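Local coordinates for protein putative ATPase Rv3679 (PDB 6BS3) that forms one of the two ATP-hydrolysing subunits of the heterodimeric BagAB complex, whose ATPase activity is required for resistance to nitric oxide and elevated glycerol, at residues L25-G30 / P164-I169; L208-E213 / G235-N240; V260-V265 / G283-T288; R241-H246 / A292-A297; I93-A98 / V135-K140. All blocks are in the same frame, centred on the assembly; numbering follows the deposited sequence.

Contact 1: L25-G30 / P164-I169; sequences LVTGKG and PPTGRI
T27 and G28, where strand 23-28 passes into the following loop, meet P164-T166 with the backbones closest at G28 and T166, whose CA atoms are 4.8 Å apart, and the link between the main chains is a weak hydrogen bond from T166 N to G28 O of 3.2 Å with an N-H...O angle of 143°. The same G28 O also takes a CA-H...O contact from P165 and lies 3.4 Å from P165 CB, while beyond the two segments it accepts from K34 NZ. T27 provides the side-chain link. Its OG1 stands anti to the backbone N (chi1 -168°) and donates to P164 O over 2.8 Å, arriving in the carbonyl plane with a C=O...O angle of 149°. I169, on the first turn of its helix, closes over this hydroxyl: its CB comes within 3.6 Å of T27 OG1, and CG1 lies 3.9 Å from T27 CB, so the hydroxyl, bonded to a carbonyl, has the isoleucine's carbons beside it. T166 OG1 sits on the K29 side, 4.1 Å from K29 CB. Within the turn, P165 O accepts from R168 N and, weakly, from I169 N, which sets the start of helix 169-172 beside T27. K29 O bonds T32 OG1, and K29 and G30 both touch the bound ADP. The arrangement joins the strand leading into a P-loop, the Walker A motif of the ArsA-type ATPases, to the loop that follows strand 158-162, its parallel neighbour in the sheet.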
# COMPACT_ATOMS: atom_id res chain seq x y z
N LEU A 25 0.37 5.82 18.47
CA LEU A 25 0.84 4.99 17.36
C LEU A 25 -0.19 5.08 16.24
O LEU A 25 -1.37 4.82 16.48
CB LEU A 25 1.08 3.53 17.82
CG LEU A 25 2.14 3.29 18.89
CD1 LEU A 25 1.76 2.10 19.77
CD2 LEU A 25 3.49 2.99 18.27
N VAL A 26 0.24 5.50 15.05
CA VAL A 26 -0.63 5.69 13.89
C VAL A 26 -0.42 4.58 12.88
O VAL A 26 0.61 4.51 12.19
CB VAL A 26 -0.52 7.13 13.26
CG1 VAL A 26 -1.54 7.31 12.14
CG2 VAL A 26 -0.69 8.22 14.32
N THR A 27 -1.39 3.66 12.85
CA THR A 27 -1.37 2.53 11.92
C THR A 27 -2.48 2.71 10.86
O THR A 27 -3.14 3.75 10.81
CB THR A 27 -1.34 1.18 12.66
OG1 THR A 27 -1.04 0.16 11.70
CG2 THR A 27 -2.65 0.86 13.36
N GLY A 28 -2.62 1.72 10.00
CA GLY A 28 -3.57 1.70 8.89
C GLY A 28 -2.97 0.99 7.69
O GLY A 28 -1.76 0.80 7.62
N LYS A 29 -3.81 0.59 6.73
CA LYS A 29 -3.33 -0.09 5.53
C LYS A 29 -2.42 0.87 4.71
O LYS A 29 -2.57 2.08 4.83
CB LYS A 29 -4.54 -0.58 4.72
CG LYS A 29 -4.18 -1.39 3.48
CD LYS A 29 -5.36 -2.22 2.95
CE LYS A 29 -5.13 -2.65 1.53
NZ LYS A 29 -3.95 -3.53 1.40
N GLY A 30 -1.50 0.34 3.90
CA GLY A 30 -0.66 1.16 3.04
C GLY A 30 -1.52 2.04 2.14
O GLY A 30 -2.57 1.60 1.65
N PRO A 164 4.27 0.92 11.57
CA PRO A 164 4.07 -0.05 10.48
C PRO A 164 2.56 -0.24 10.13
O PRO A 164 1.68 0.11 10.94
CB PRO A 164 4.70 -1.33 11.05
CG PRO A 164 5.68 -0.86 12.04
CD PRO A 164 4.95 0.26 12.70
N PRO A 165 2.22 -0.76 8.93
CA PRO A 165 0.80 -0.89 8.56
C PRO A 165 -0.01 -1.90 9.38
O PRO A 165 0.54 -2.62 10.22
CB PRO A 165 0.87 -1.27 7.06
CG PRO A 165 2.17 -1.95 6.91
CD PRO A 165 3.10 -1.21 7.82
N THR A 166 -1.33 -1.97 9.12
CA THR A 166 -2.29 -2.85 9.83
C THR A 166 -1.91 -4.34 9.83
O THR A 166 -2.20 -5.04 10.81
CB THR A 166 -3.74 -2.65 9.34
OG1 THR A 166 -3.81 -2.93 7.95
CG2 THR A 166 -4.25 -1.24 9.59
N GLY A 167 -1.27 -4.81 8.76
CA GLY A 167 -0.86 -6.21 8.62
C GLY A 167 0.36 -6.59 9.43
O GLY A 167 0.64 -7.78 9.61
N ARG A 168 1.11 -5.59 9.95
CA ARG A 168 2.35 -5.78 10.70
C ARG A 168 2.34 -5.20 12.11
O ARG A 168 3.27 -5.47 12.88
CB ARG A 168 3.53 -5.16 9.92
CG ARG A 168 3.77 -5.79 8.56
CD ARG A 168 4.98 -5.20 7.86
NE ARG A 168 5.41 -6.06 6.76
CZ ARG A 168 6.63 -6.06 6.23
NH1 ARG A 168 7.56 -5.24 6.69
NH2 ARG A 168 6.93 -6.89 5.24
N ILE A 169 1.34 -4.36 12.44
CA ILE A 169 1.29 -3.62 13.71
C ILE A 169 1.26 -4.53 14.95
O ILE A 169 1.99 -4.23 15.91
CB ILE A 169 0.16 -2.53 13.76
CG1 ILE A 169 0.33 -1.56 14.95
CG2 ILE A 169 -1.27 -3.12 13.71
CD1 ILE A 169 1.60 -0.66 14.93

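Contact 2: L208-E213 / G235-N240; sequences LVTLLE and GSVIVN. With ADP (adenosine-5'-diphosphate), chain C.
L208-T210 and V237-N240 run side by side as parallel strands, tied by a ladder of four backbone hydrogen bonds that begins with L208 N to S236 O and ends with N240 N to T210 O, 2.9 Å. On one face T210 packs between two valines. Its OG1 is anti to the backbone N (chi1 -166°), which leaves CG2 directed at V239 CG2, 3.8 Å away, and V237 CG1 at 3.9 Å; T210 and V239 run abreast with their ends directed alike, whereas V237 is skewed to T210. L212 crosses V239 at about a right angle, its CD2 3.6 Å from V239 CG1. These strands, with helix 214-229 between them, form a beta-alpha-beta unit of the P-loop ATPase core, and that helix covers T210. V209 and I238 occupy the other face and pack on I37. Next along the chain, L211 runs alongside N240, CD2 4.1 Å from N240 CB, and a water accepts from L212 N and donates to N240 O. N240 CG is anti to its backbone N (chi1 -160°), and its amide lies at the adenine: OD1 takes a weak bond from ADP N6 (3.0 Å, 129°), while ND2, which donates to T32 O, lies 3.0 Å from ADP N7.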
# COMPACT_ATOMS: atom_id res chain seq x y z
N LEU A 208 -6.03 4.07 14.15
CA LEU A 208 -6.09 3.30 12.91
C LEU A 208 -6.71 4.12 11.81
O LEU A 208 -7.90 4.45 11.84
CB LEU A 208 -6.86 1.98 13.12
CG LEU A 208 -6.30 1.06 14.20
CD1 LEU A 208 -7.03 1.26 15.53
CD2 LEU A 208 -6.30 -0.37 13.75
N VAL A 209 -5.88 4.49 10.86
CA VAL A 209 -6.29 5.23 9.68
C VAL A 209 -6.93 4.25 8.70
O VAL A 209 -6.42 3.16 8.47
CB VAL A 209 -5.09 5.99 9.04
CG1 VAL A 209 -5.51 6.71 7.75
CG2 VAL A 209 -4.50 6.98 10.03
N THR A 210 -8.06 4.64 8.12
CA THR A 210 -8.78 3.87 7.12
C THR A 210 -9.35 4.79 6.04
O THR A 210 -9.52 5.99 6.26
CB THR A 210 -9.86 2.96 7.78
OG1 THR A 210 -10.30 2.00 6.81
CG2 THR A 210 -11.07 3.74 8.33
N LEU A 211 -9.65 4.19 4.87
CA LEU A 211 -10.37 4.83 3.77
C LEU A 211 -11.72 4.11 3.71
O LEU A 211 -11.83 2.97 4.20
CB LEU A 211 -9.62 4.71 2.42
CG LEU A 211 -8.24 5.41 2.32
CD1 LEU A 211 -7.52 5.00 1.06
CD2 LEU A 211 -8.35 6.94 2.39
N LEU A 212 -12.75 4.76 3.16
CA LEU A 212 -14.06 4.12 3.02
C LEU A 212 -14.04 3.21 1.79
O LEU A 212 -14.75 3.43 0.81
CB LEU A 212 -15.25 5.11 3.05
CG LEU A 212 -15.52 5.81 4.41
CD1 LEU A 212 -16.85 6.55 4.40
CD2 LEU A 212 -15.47 4.81 5.59
N GLU A 213 -13.17 2.20 1.86
CA GLU A 213 -12.90 1.17 0.85
C GLU A 213 -12.83 -0.15 1.59
O GLU A 213 -12.43 -0.18 2.75
CB GLU A 213 -11.58 1.46 0.12
CG GLU A 213 -11.66 2.70 -0.76
CD GLU A 213 -10.36 3.24 -1.31
OE1 GLU A 213 -9.36 2.49 -1.35
OE2 GLU A 213 -10.35 4.42 -1.72
N GLY A 235 -7.04 3.71 20.39
CA GLY A 235 -7.35 5.12 20.51
C GLY A 235 -8.56 5.48 19.67
O GLY A 235 -9.68 5.34 20.14
N SER A 236 -8.34 5.89 18.43
CA SER A 236 -9.42 6.29 17.53
C SER A 236 -9.31 5.62 16.16
O SER A 236 -8.22 5.26 15.73
CB SER A 236 -9.39 7.80 17.30
OG SER A 236 -9.84 8.56 18.41
N VAL A 237 -10.43 5.51 15.46
CA VAL A 237 -10.43 5.10 14.05
C VAL A 237 -10.51 6.45 13.29
O VAL A 237 -11.38 7.26 13.59
CB VAL A 237 -11.57 4.12 13.65
CG1 VAL A 237 -11.68 3.99 12.13
CG2 VAL A 237 -11.34 2.75 14.28
N ILE A 238 -9.56 6.72 12.39
CA ILE A 238 -9.51 7.96 11.63
C ILE A 238 -9.89 7.67 10.19
O ILE A 238 -9.12 7.03 9.47
CB ILE A 238 -8.15 8.69 11.78
CG1 ILE A 238 -7.77 8.88 13.27
CG2 ILE A 238 -8.15 10.03 11.00
CD1 ILE A 238 -6.29 9.48 13.60
N VAL A 239 -11.09 8.12 9.78
CA VAL A 239 -11.59 7.94 8.42
C VAL A 239 -11.09 9.10 7.58
O VAL A 239 -11.58 10.21 7.71
CB VAL A 239 -13.13 7.72 8.30
CG1 VAL A 239 -13.56 7.57 6.84
CG2 VAL A 239 -13.60 6.51 9.11
N ASN A 240 -10.07 8.82 6.75
CA ASN A 240 -9.45 9.80 5.87
C ASN A 240 -10.19 9.93 4.52
O ASN A 240 -10.98 9.05 4.14
CB ASN A 240 -7.98 9.39 5.63
CG ASN A 240 -7.08 10.50 5.13
OD1 ASN A 240 -7.35 11.69 5.31
ND2 ASN A 240 -5.97 10.11 4.50
PB ADP C . 0.50 5.86 4.16
O1B ADP C . 1.68 6.39 4.99
O2B ADP C . 1.03 4.97 3.01
O3B ADP C . -0.56 5.17 4.96
PA ADP C . 0.32 8.58 2.97
O1A ADP C . 1.70 8.50 2.29
O2A ADP C . 0.34 9.52 4.12
O3A ADP C . -0.14 7.13 3.42
O5' ADP C . -0.84 8.84 1.92
C5' ADP C . -1.05 8.16 0.67
C4' ADP C . -1.28 9.21 -0.40
O4' ADP C . -2.52 9.90 -0.12
C3' ADP C . -0.22 10.30 -0.52
O3' ADP C . -0.04 10.65 -1.88
C2' ADP C . -0.81 11.46 0.30
O2' ADP C . -0.32 12.74 -0.07
C1' ADP C . -2.30 11.29 0.01
N9 ADP C . -3.20 11.81 1.04
C8 ADP C . -3.23 11.47 2.37
N7 ADP C . -4.20 12.03 3.04
C5 ADP C . -4.86 12.80 2.10
C6 ADP C . -6.00 13.63 2.16
N6 ADP C . -6.68 13.86 3.29
N1 ADP C . -6.43 14.22 1.02
C2 ADP C . -5.74 14.00 -0.11
N3 ADP C . -4.64 13.26 -0.29
C4 ADP C . -4.25 12.67 0.86
O HOH W 1 -12.37 7.42 2.31

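Contact 3: V260-V265 / G283-T288; sequences VDADSV and GLLTET
V260 and L285 pass one another with their side chains running opposite ways, and their meeting carries most of this apolar contact. L285 CG is anti to its carbonyl carbon (chi1 -69°), and beyond it the two methyls divide the work. CD2 comes to V260, 4.0 Å from CG1 and 4.1 Å from CB; CD1 lies 4.0 Å from A262 CB, on the first turn of helix 262-271. V265, one turn further along, completes the surface with one methyl for each leucine: its CG2 reaches L285 CD2 at 4.3 Å and its CG1 L284 CD2 at the same separation. T288 approaches V260 obliquely with its hydroxyl foremost, OG1 being 3.7 Å from V260 CG2. That oxygen donates to L285 O one turn back in its own helix over 2.9 Å, so its polar need is met inside the helix while the valine methyls pack against it. On the side turned away from L285, D261 is the N-cap of helix 262-271, and its OD2 accepts from S264 N, which lies 2.9 Å away above the carboxylate plane. F281 extends the packing against A262 and V265, and I289 does so against V260. E287 points elsewhere and hydrogen-bonds to the other protein of the assembly. Two helices joined by a short connection thus pack through apolar side chains, as in a helix-loop-helix unit, away from the nucleotide site and beside the partner subunit.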
# COMPACT_ATOMS: atom_id res chain seq x y z
N VAL A 260 -33.96 9.80 -10.11
CA VAL A 260 -33.75 11.25 -9.83
C VAL A 260 -34.92 11.87 -10.57
O VAL A 260 -34.96 11.75 -11.81
CB VAL A 260 -32.40 11.74 -10.38
CG1 VAL A 260 -32.03 13.11 -9.81
CG2 VAL A 260 -31.28 10.74 -10.13
N ASP A 261 -35.86 12.52 -9.87
CA ASP A 261 -37.01 13.03 -10.64
C ASP A 261 -36.48 14.13 -11.56
O ASP A 261 -35.91 15.10 -11.04
CB ASP A 261 -38.12 13.54 -9.71
CG ASP A 261 -39.34 14.06 -10.46
OD1 ASP A 261 -40.01 13.24 -11.13
OD2 ASP A 261 -39.61 15.27 -10.36
N ALA A 262 -36.67 13.98 -12.87
CA ALA A 262 -36.20 15.07 -13.75
C ALA A 262 -37.17 16.26 -13.69
O ALA A 262 -36.69 17.40 -13.66
CB ALA A 262 -36.09 14.57 -15.16
N ASP A 263 -38.48 16.02 -13.68
CA ASP A 263 -39.38 17.18 -13.63
C ASP A 263 -38.94 18.24 -12.61
O ASP A 263 -38.90 19.41 -12.95
CB ASP A 263 -40.84 16.75 -13.42
CG ASP A 263 -41.51 16.07 -14.61
OD1 ASP A 263 -41.24 16.49 -15.76
OD2 ASP A 263 -42.32 15.15 -14.40
N SER A 264 -38.57 17.81 -11.38
CA SER A 264 -38.09 18.71 -10.32
C SER A 264 -36.74 19.35 -10.69
O SER A 264 -36.53 20.54 -10.43
CB SER A 264 -37.98 17.97 -8.99
OG SER A 264 -37.60 18.83 -7.92
N VAL A 265 -35.83 18.55 -11.32
CA VAL A 265 -34.50 18.98 -11.78
C VAL A 265 -34.63 20.02 -12.91
O VAL A 265 -34.01 21.07 -12.83
CB VAL A 265 -33.57 17.78 -12.16
CG1 VAL A 265 -32.19 18.27 -12.60
CG2 VAL A 265 -33.43 16.80 -11.01
N GLY A 283 -27.42 13.13 -19.44
CA GLY A 283 -26.04 12.99 -18.99
C GLY A 283 -25.81 13.52 -17.59
O GLY A 283 -25.09 12.89 -16.80
N LEU A 284 -26.45 14.66 -17.27
CA LEU A 284 -26.42 15.32 -15.96
C LEU A 284 -27.10 14.42 -14.90
O LEU A 284 -26.62 14.34 -13.76
CB LEU A 284 -27.10 16.70 -16.05
CG LEU A 284 -27.42 17.45 -14.76
CD1 LEU A 284 -26.22 18.20 -14.23
CD2 LEU A 284 -28.58 18.41 -14.97
N LEU A 285 -28.19 13.73 -15.29
CA LEU A 285 -28.92 12.81 -14.41
C LEU A 285 -28.09 11.57 -14.04
O LEU A 285 -28.01 11.24 -12.85
CB LEU A 285 -30.28 12.39 -15.01
CG LEU A 285 -31.38 13.46 -15.12
CD1 LEU A 285 -32.56 12.92 -15.89
CD2 LEU A 285 -31.87 13.92 -13.76
N THR A 286 -27.44 10.90 -15.03
CA THR A 286 -26.59 9.72 -14.80
C THR A 286 -25.33 10.06 -13.99
O THR A 286 -24.80 9.19 -13.31
CB THR A 286 -26.26 8.95 -16.10
OG1 THR A 286 -25.51 9.78 -16.97
CG2 THR A 286 -27.50 8.40 -16.81
N GLU A 287 -24.89 11.34 -14.03
CA GLU A 287 -23.75 11.85 -13.26
C GLU A 287 -24.08 11.84 -11.77
O GLU A 287 -23.20 11.55 -10.96
CB GLU A 287 -23.38 13.28 -13.69
CG GLU A 287 -22.47 13.35 -14.90
CD GLU A 287 -22.06 14.74 -15.37
OE1 GLU A 287 -22.37 15.73 -14.67
OE2 GLU A 287 -21.43 14.83 -16.44
N THR A 288 -25.34 12.16 -11.41
CA THR A 288 -25.78 12.17 -10.01
C THR A 288 -26.13 10.76 -9.54
O THR A 288 -25.95 10.47 -8.35
CB THR A 288 -26.92 13.20 -9.77
OG1 THR A 288 -28.12 12.74 -10.37
CG2 THR A 288 -26.57 14.60 -10.28

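Contact 4: R241-H246 / A292-A297; sequences RNIPAH and ATRITA. With ADP (adenosine-5'-diphosphate), chain C.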
# COMPACT_ATOMS: atom_id res chain seq x y z
N ARG A 241 -9.91 11.04 3.82
CA ARG A 241 -10.39 11.41 2.47
C ARG A 241 -11.90 11.25 2.28
O ARG A 241 -12.35 10.59 1.34
CB ARG A 241 -9.62 10.69 1.35
CG ARG A 241 -8.13 10.81 1.47
CD ARG A 241 -7.41 10.63 0.15
NE ARG A 241 -7.74 9.37 -0.50
CZ ARG A 241 -7.28 9.00 -1.69
NH1 ARG A 241 -6.44 9.78 -2.35
NH2 ARG A 241 -7.66 7.84 -2.21
N ASN A 242 -12.67 11.91 3.16
CA ASN A 242 -14.11 11.92 3.06
C ASN A 242 -14.50 12.84 1.92
O ASN A 242 -13.72 13.71 1.54
CB ASN A 242 -14.74 12.38 4.36
CG ASN A 242 -14.75 11.30 5.39
OD1 ASN A 242 -15.58 10.37 5.34
ND2 ASN A 242 -13.81 11.39 6.33
N ILE A 243 -15.68 12.59 1.33
CA ILE A 243 -16.20 13.39 0.21
C ILE A 243 -17.62 13.86 0.52
O ILE A 243 -18.30 13.20 1.32
CB ILE A 243 -16.06 12.69 -1.17
CG1 ILE A 243 -16.81 11.33 -1.21
CG2 ILE A 243 -14.58 12.57 -1.58
CD1 ILE A 243 -16.99 10.73 -2.55
N PRO A 244 -18.07 14.97 -0.07
CA PRO A 244 -19.38 15.49 0.19
C PRO A 244 -20.47 14.66 -0.49
O PRO A 244 -20.30 14.28 -1.60
CB PRO A 244 -19.28 16.87 -0.44
CG PRO A 244 -18.35 16.66 -1.57
CD PRO A 244 -17.31 15.74 -1.02
N ALA A 245 -21.52 14.34 0.25
CA ALA A 245 -22.66 13.59 -0.30
C ALA A 245 -23.43 14.40 -1.34
O ALA A 245 -23.83 13.80 -2.30
CB ALA A 245 -23.56 13.16 0.81
N HIS A 246 -23.75 15.66 -1.04
CA HIS A 246 -24.41 16.68 -1.90
C HIS A 246 -25.91 16.44 -2.06
O HIS A 246 -26.54 17.19 -2.75
CB HIS A 246 -23.77 16.84 -3.28
CG HIS A 246 -22.59 17.73 -3.28
ND1 HIS A 246 -21.48 17.45 -4.00
CD2 HIS A 246 -22.35 18.87 -2.64
CE1 HIS A 246 -20.60 18.39 -3.81
NE2 HIS A 246 -21.11 19.26 -2.98
N ALA A 292 -24.32 9.11 -6.33
CA ALA A 292 -25.17 8.47 -5.32
C ALA A 292 -24.84 6.99 -5.14
O ALA A 292 -24.86 6.53 -4.00
CB ALA A 292 -26.63 8.64 -5.67
N THR A 293 -24.49 6.27 -6.24
CA THR A 293 -24.06 4.85 -6.21
C THR A 293 -22.71 4.74 -5.45
O THR A 293 -22.49 3.80 -4.70
CB THR A 293 -23.98 4.26 -7.63
OG1 THR A 293 -25.23 4.45 -8.31
CG2 THR A 293 -23.63 2.77 -7.64
N ARG A 294 -21.82 5.73 -5.64
CA ARG A 294 -20.53 5.77 -4.98
C ARG A 294 -20.69 6.05 -3.47
O ARG A 294 -20.06 5.36 -2.67
CB ARG A 294 -19.58 6.77 -5.66
CG ARG A 294 -18.16 6.71 -5.13
CD ARG A 294 -17.33 7.91 -5.53
NE ARG A 294 -16.08 7.94 -4.78
CZ ARG A 294 -15.08 8.79 -5.00
NH1 ARG A 294 -15.18 9.69 -5.98
NH2 ARG A 294 -13.98 8.75 -4.26
N ILE A 295 -21.55 7.02 -3.09
CA ILE A 295 -21.83 7.39 -1.69
C ILE A 295 -22.45 6.22 -0.91
O ILE A 295 -22.00 5.91 0.19
CB ILE A 295 -22.69 8.69 -1.57
CG1 ILE A 295 -22.09 9.89 -2.36
CG2 ILE A 295 -22.96 9.09 -0.11
CD1 ILE A 295 -20.63 10.41 -1.93
N THR A 296 -23.48 5.57 -1.50
CA THR A 296 -24.22 4.44 -0.93
C THR A 296 -23.28 3.30 -0.58
O THR A 296 -23.30 2.83 0.56
CB THR A 296 -25.37 4.06 -1.86
OG1 THR A 296 -26.19 5.21 -2.07
CG2 THR A 296 -26.21 2.90 -1.34
N ALA A 297 -22.43 2.88 -1.55
CA ALA A 297 -21.42 1.84 -1.40
C ALA A 297 -20.42 2.22 -0.28
O ALA A 297 -20.08 1.36 0.55
CB ALA A 297 -20.68 1.64 -2.72
PB ADP C . 0.50 5.86 4.16
O1B ADP C . 1.68 6.39 4.99
O2B ADP C . 1.03 4.97 3.01
O3B ADP C . -0.56 5.17 4.96
PA ADP C . 0.32 8.58 2.97
O1A ADP C . 1.70 8.50 2.29
O2A ADP C . 0.34 9.52 4.12
O3A ADP C . -0.14 7.13 3.42
O5' ADP C . -0.84 8.84 1.92
C5' ADP C . -1.05 8.16 0.67
C4' ADP C . -1.28 9.21 -0.40
O4' ADP C . -2.52 9.90 -0.12
C3' ADP C . -0.22 10.30 -0.52
O3' ADP C . -0.04 10.65 -1.88
C2' ADP C . -0.81 11.46 0.30
O2' ADP C . -0.32 12.74 -0.07
C1' ADP C . -2.30 11.29 0.01
N9 ADP C . -3.20 11.81 1.04
C8 ADP C . -3.23 11.47 2.37
N7 ADP C . -4.20 12.03 3.04
C5 ADP C . -4.86 12.80 2.10
C6 ADP C . -6.00 13.63 2.16
N6 ADP C . -6.68 13.86 3.29
N1 ADP C . -6.43 14.22 1.02
C2 ADP C . -5.74 14.00 -0.11
N3 ADP C . -4.64 13.26 -0.29
C4 ADP C . -4.25 12.67 0.86
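I243 CD1 sits over the centre of the R294 guanidinium, 3.6 Å above its plane, and meets I295 CD1 at 3.7 Å. The first side chain crosses R294 at about a right angle, so a methyl lies over the flat face while NE and CZ lie equally near, each 3.7 Å from it. R294 reaches this place as an extended chain from CG to NE, with CG anti to the backbone N (chi1 -172°). I295, the residue most covered here, uses CD1 on three neighbours: besides I243 it lies 3.9 Å from P244 O and 4.1 Å from A245 CA, while its CG2 faces A245 CB at 4.2 Å. I243 CG1 stands between its backbone N and carbonyl carbon (chi1 59°), lying 4.0 Å from I295 CD1. The next shell holds the loop segment in place: A245 O accepts from H291 NE2, N242 ND2 donates to L315 O, and N242 O accepts from T317 OG1. On the helix, T296 N and OG1 grip A292 O from opposite faces of its plane. At the other end of the segment R241 lays CG 3.6 Å from ADP C6, with its guanidinium edge near N3 of the adenine, which connects this surface contact to the nucleotide pocket. The segment thus leaves strand 234-242 beside the adenine and runs against helix 278-302, whose A292, I295 and T296 also pack on L252 of helix 249-255.

Contact 5: I93-A98 / V135-K140; sequences IDIEAA and VLLTGK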
# COMPACT_ATOMS: atom_id res chain seq x y z
N ILE A 93 14.25 7.00 12.49
CA ILE A 93 15.14 6.01 13.14
C ILE A 93 15.97 5.26 12.07
O ILE A 93 15.42 4.76 11.09
CB ILE A 93 14.39 5.02 14.10
CG1 ILE A 93 13.68 5.76 15.27
CG2 ILE A 93 15.37 3.94 14.64
CD1 ILE A 93 12.67 4.83 16.11
N ASP A 94 17.29 5.25 12.26
CA ASP A 94 18.24 4.56 11.40
C ASP A 94 18.54 3.26 12.17
O ASP A 94 19.18 3.31 13.23
CB ASP A 94 19.49 5.45 11.24
CG ASP A 94 20.65 4.90 10.42
OD1 ASP A 94 20.84 3.67 10.39
OD2 ASP A 94 21.39 5.72 9.84
N ILE A 95 18.00 2.12 11.69
CA ILE A 95 18.12 0.81 12.36
C ILE A 95 19.58 0.37 12.52
O ILE A 95 19.93 -0.22 13.55
CB ILE A 95 17.22 -0.30 11.70
CG1 ILE A 95 17.01 -1.51 12.65
CG2 ILE A 95 17.74 -0.77 10.33
CD1 ILE A 95 16.16 -1.25 13.82
N GLU A 96 20.43 0.68 11.53
CA GLU A 96 21.85 0.36 11.53
C GLU A 96 22.57 1.11 12.66
O GLU A 96 23.23 0.47 13.47
CB GLU A 96 22.45 0.62 10.15
CG GLU A 96 23.96 0.53 10.10
CD GLU A 96 24.53 0.10 8.75
OE1 GLU A 96 25.77 -0.07 8.69
OE2 GLU A 96 23.76 -0.05 7.77
N ALA A 97 22.33 2.43 12.77
CA ALA A 97 22.89 3.27 13.85
C ALA A 97 22.29 2.89 15.22
O ALA A 97 23.03 2.91 16.21
CB ALA A 97 22.67 4.75 13.55
N ALA A 98 20.99 2.49 15.26
CA ALA A 98 20.33 2.03 16.51
C ALA A 98 20.94 0.71 17.00
O ALA A 98 21.09 0.52 18.20
CB ALA A 98 18.81 1.90 16.31
N VAL A 135 12.79 -4.96 18.61
CA VAL A 135 13.34 -4.68 19.94
C VAL A 135 14.05 -3.31 19.89
O VAL A 135 13.85 -2.49 20.78
CB VAL A 135 14.27 -5.83 20.46
CG1 VAL A 135 15.22 -5.35 21.56
CG2 VAL A 135 13.45 -7.02 20.93
N LEU A 136 14.87 -3.08 18.86
CA LEU A 136 15.61 -1.83 18.68
C LEU A 136 14.67 -0.64 18.50
O LEU A 136 14.89 0.39 19.12
CB LEU A 136 16.59 -1.91 17.48
CG LEU A 136 17.74 -2.92 17.60
CD1 LEU A 136 18.47 -3.06 16.27
CD2 LEU A 136 18.70 -2.54 18.70
N LEU A 137 13.62 -0.81 17.67
CA LEU A 137 12.65 0.22 17.32
C LEU A 137 11.72 0.59 18.46
O LEU A 137 11.62 1.77 18.76
CB LEU A 137 11.85 -0.14 16.05
CG LEU A 137 12.66 -0.33 14.77
CD1 LEU A 137 11.86 -1.04 13.70
CD2 LEU A 137 13.22 0.99 14.26
N THR A 138 11.06 -0.40 19.10
CA THR A 138 10.14 -0.14 20.22
C THR A 138 10.94 0.35 21.45
O THR A 138 10.41 1.11 22.26
CB THR A 138 9.28 -1.38 20.56
OG1 THR A 138 10.14 -2.46 20.97
CG2 THR A 138 8.36 -1.82 19.42
N GLY A 139 12.17 -0.13 21.57
CA GLY A 139 13.07 0.26 22.65
C GLY A 139 13.48 1.72 22.55
O GLY A 139 13.52 2.42 23.56
N LYS A 140 13.74 2.20 21.32
CA LYS A 140 14.09 3.60 21.06
C LYS A 140 12.87 4.50 21.25
O LYS A 140 13.01 5.59 21.79
CB LYS A 140 14.71 3.78 19.65
CG LYS A 140 15.08 5.22 19.28
CD LYS A 140 16.15 5.80 20.19
CE LYS A 140 16.32 7.28 19.99
NZ LYS A 140 17.23 7.86 21.01
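The first turn of helix 95-107, with the residues leading into it, lies against helix 130-146, and the backbones come nearest at A98 and L136, whose CA atoms are 6.5 Å apart. D94 is the N-cap: A97 N reaches D94 OD1 from above the carboxylate plane, 3.1 Å away, and this fixes the turn that presents I95. On this segment I95 and I93 share most of the contact. I95 CG1 is anti to the backbone N (chi1 -162°), and its CD1 lies 3.7 Å from L136 CB and as close to CG and CD2 of L137; the isoleucine crosses each leucine at about a right angle. I93, before the cap, comes obliquely to L137 from another side, with CG2 3.7 Å from L137 CD2, and its CD1 reaches K140 CG at 4.0 Å. The lysine contributes its aliphatic CG here; its NZ forms a salt bridge with E143. L136 CD2 rests 3.9 Å from A98 O, and the same leucine packs further on F99 and Y102 along helix 95-107. Around this apolar seam, T126 of helix 121-128 touches I95, Y74 meets D94 and K140, and helix 175-179 covers V135, placing the contact within the helical layer that follows strand 86-92.

How the contacts relate
Contacts 1 and 2 lie on adjacent parallel strands of the sheet, their centres about 11 Å apart; T27 O and V209 N, 2.8 Å apart, probably form a hydrogen bond between strands 23-28 and 204-210. Contact 2 runs on into contact 4 along strand 234-242, where L211 CD2 packs on R241 NE at 3.8 Å. Contacts 1, 2 and 4 all touch ADP: contact 1 through K29 and G30, contacts 2 and 4 at the adenine. Contact 3 shares helix 278-302 with contact 4, their centres about 17 Å apart, but lies outside the nucleotide site. Contact 5 lies across the chain's centre from contacts 3 and 4, about 18 Å from contact 1 and about 58 Å from contact 3, centre to centre.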